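Local coordinates for protein KauB (Pseudomonas aeruginosa PAO1, PDB 6B4R) that probably acts as an NAD(P)+-dependent aldehyde dehydrogenase that oxidises a broad range of aldehydes, aminoaldehydes among them, to the corresponding acids, at residues Phe90-Leu95 with Ser127-Ala132. Numbering follows the deposited sequence.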
loop_
_atom_site.group_PDB
_atom_site.type_symbol
_atom_site.label_atom_id
_atom_site.label_comp_id
_atom_site.label_asym_id
_atom_site.label_seq_id
_atom_site.Cartn_x
_atom_site.Cartn_y
_atom_site.Cartn_z
ATOM N N PHE A 90 -21.375 2.235 -18.759
ATOM C CA PHE A 90 -20.644 2.731 -19.918
ATOM C C PHE A 90 -19.909 1.571 -20.583
ATOM O O PHE A 90 -19.912 1.439 -21.808
ATOM C CB PHE A 90 -19.654 3.817 -19.484
ATOM C CG PHE A 90 -19.007 4.558 -20.625
ATOM C CD1 PHE A 90 -19.517 4.479 -21.912
ATOM C CD2 PHE A 90 -17.880 5.336 -20.407
ATOM C CE1 PHE A 90 -18.918 5.158 -22.958
ATOM C CE2 PHE A 90 -17.277 6.018 -21.450
ATOM C CZ PHE A 90 -17.797 5.928 -22.727
ATOM N N ALA A 91 -19.291 0.722 -19.766
ATOM C CA ALA A 91 -18.574 -0.443 -20.269
ATOM C C ALA A 91 -19.532 -1.437 -20.917
ATOM O O ALA A 91 -19.225 -2.016 -21.959
ATOM C CB ALA A 91 -17.796 -1.108 -19.148
ATOM N N ASP A 92 -20.694 -1.625 -20.296
ATOM C CA ASP A 92 -21.717 -2.521 -20.827
ATOM C C ASP A 92 -22.279 -2.021 -22.156
ATOM O O ASP A 92 -22.592 -2.815 -23.041
ATOM C CB ASP A 92 -22.852 -2.709 -19.819
ATOM C CG ASP A 92 -22.411 -3.457 -18.573
ATOM O OD1 ASP A 92 -21.369 -4.147 -18.627
ATOM O OD2 ASP A 92 -23.110 -3.360 -17.543
ATOM N N LEU A 93 -22.403 -0.704 -22.291
ATOM C CA LEU A 93 -22.909 -0.107 -23.524
ATOM C C LEU A 93 -21.955 -0.324 -24.699
ATOM O O LEU A 93 -22.394 -0.486 -25.837
ATOM C CB LEU A 93 -23.200 1.384 -23.331
ATOM C CG LEU A 93 -24.503 1.722 -22.599
ATOM C CD1 LEU A 93 -24.698 3.224 -22.494
ATOM C CD2 LEU A 93 -25.694 1.080 -23.299
ATOM N N LEU A 94 -20.654 -0.325 -24.420
ATOM C CA LEU A 94 -19.659 -0.626 -25.445
ATOM C C LEU A 94 -19.833 -2.055 -25.946
ATOM O O LEU A 94 -19.672 -2.336 -27.135
ATOM C CB LEU A 94 -18.243 -0.434 -24.898
ATOM C CG LEU A 94 -17.564 0.909 -25.172
ATOM C CD1 LEU A 94 -18.373 2.063 -24.603
ATOM C CD2 LEU A 94 -16.152 0.915 -24.612
ATOM N N LEU A 95 -20.159 -2.957 -25.026
ATOM C CA LEU A 95 -20.381 -4.355 -25.364
ATOM C C LEU A 95 -21.691 -4.544 -26.123
ATOM O O LEU A 95 -21.787 -5.404 -26.997
ATOM C CB LEU A 95 -20.370 -5.222 -24.102
ATOM C CG LEU A 95 -19.002 -5.450 -23.455
ATOM C CD1 LEU A 95 -19.117 -6.375 -22.256
ATOM C CD2 LEU A 95 -18.021 -6.012 -24.477
ATOM N N SER A 127 -11.287 -2.478 -19.941
ATOM C CA SER A 127 -10.442 -1.424 -19.391
ATOM C C SER A 127 -11.266 -0.388 -18.632
ATOM O O SER A 127 -10.854 0.091 -17.574
ATOM C CB SER A 127 -9.643 -0.742 -20.501
ATOM O OG SER A 127 -8.859 0.313 -19.976
ATOM N N LEU A 128 -12.425 -0.039 -19.183
ATOM C CA LEU A 128 -13.339 0.876 -18.509
ATOM C C LEU A 128 -13.919 0.212 -17.266
ATOM O O LEU A 128 -13.988 0.822 -16.197
ATOM C CB LEU A 128 -14.474 1.299 -19.444
ATOM C CG LEU A 128 -14.133 2.162 -20.659
ATOM C CD1 LEU A 128 -15.406 2.556 -21.392
ATOM C CD2 LEU A 128 -13.352 3.396 -20.243
ATOM N N ARG A 129 -14.330 -1.043 -17.417
ATOM C CA ARG A 129 -14.919 -1.799 -16.320
ATOM C C ARG A 129 -13.938 -1.968 -15.161
ATOM O O ARG A 129 -14.298 -1.755 -14.004
ATOM C CB ARG A 129 -15.413 -3.166 -16.807
ATOM C CG ARG A 129 -16.075 -4.003 -15.724
ATOM C CD ARG A 129 -16.574 -5.341 -16.258
ATOM N NE ARG A 129 -17.784 -5.191 -17.062
ATOM C CZ ARG A 129 -17.815 -5.254 -18.388
ATOM N NH1 ARG A 129 -16.699 -5.477 -19.072
ATOM N NH2 ARG A 129 -18.964 -5.100 -19.030
ATOM N N TRP A 130 -12.701 -2.341 -15.482
ATOM C CA TRP A 130 -11.659 -2.549 -14.478
ATOM C C TRP A 130 -11.381 -1.265 -13.695
ATOM O O TRP A 130 -11.336 -1.274 -12.462
ATOM C CB TRP A 130 -10.375 -3.038 -15.154
ATOM C CG TRP A 130 -9.354 -3.631 -14.225
ATOM C CD1 TRP A 130 -9.207 -4.951 -13.905
ATOM C CD2 TRP A 130 -8.323 -2.931 -13.513
ATOM N NE1 TRP A 130 -8.158 -5.115 -13.035
ATOM C CE2 TRP A 130 -7.598 -3.891 -12.777
ATOM C CE3 TRP A 130 -7.947 -1.587 -13.420
ATOM C CZ2 TRP A 130 -6.517 -3.550 -11.961
ATOM C CZ3 TRP A 130 -6.874 -1.250 -12.612
ATOM C CH2 TRP A 130 -6.173 -2.227 -11.891
ATOM N N SER A 131 -11.200 -0.162 -14.418
ATOM C CA SER A 131 -10.938 1.133 -13.797
ATOM C C SER A 131 -12.108 1.576 -12.923
ATOM O O SER A 131 -11.916 2.251 -11.912
ATOM C CB SER A 131 -10.652 2.196 -14.860
ATOM O OG SER A 131 -9.550 1.827 -15.668
ATOM N N ALA A 132 -13.316 1.193 -13.323
ATOM C CA ALA A 132 -14.517 1.496 -12.552
ATOM C C ALA A 132 -14.539 0.702 -11.251
ATOM O O ALA A 132 -14.808 1.248 -10.182
ATOM C CB ALA A 132 -15.763 1.197 -13.375
#
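Ala91 and Arg129, their CA atoms 5.5 Å from each other, are the nearest CA pair of two nearly antiparallel helices: the axes of segments 90-95 and 127-132 come within 8.9 Å, at 166°. The small methyl of Ala91 permits this spacing: its CB points toward the partner helix and rests 3.9 Å from Arg129 CB. On the buried flank, Leu128 reaches across with CD1, which lies over one face of the Phe90 ring, 4.0 Å from its centroid and displaced toward the CD2-CE2 rim, a CH-pi contact. Leu128 CD1 also meets Leu94 CD2 at 3.7 Å. The other, more exposed flank carries the salt bridge. Arg129 holds CG anti to its backbone N (chi1 -179°) and bends at chi3, and its guanidinium lies with one face over Ala91 CB. Arg129 NH2 donates to Asp92 OD1 at 2.6 Å, close to the guanidinium plane, with a bent N-H...O angle of 142°. Leu95 CD1 packs at the same edge, 3.5 Å from Arg129 NH2. Helix 170-183, through Cys175, touches Leu94 and Leu128, while helix 198-210 backs Phe90. The pair exemplifies antiparallel helix packing, joining helices 80-96 and 113-133 of the Rossmann-like NAD-binding domain of aldehyde dehydrogenases.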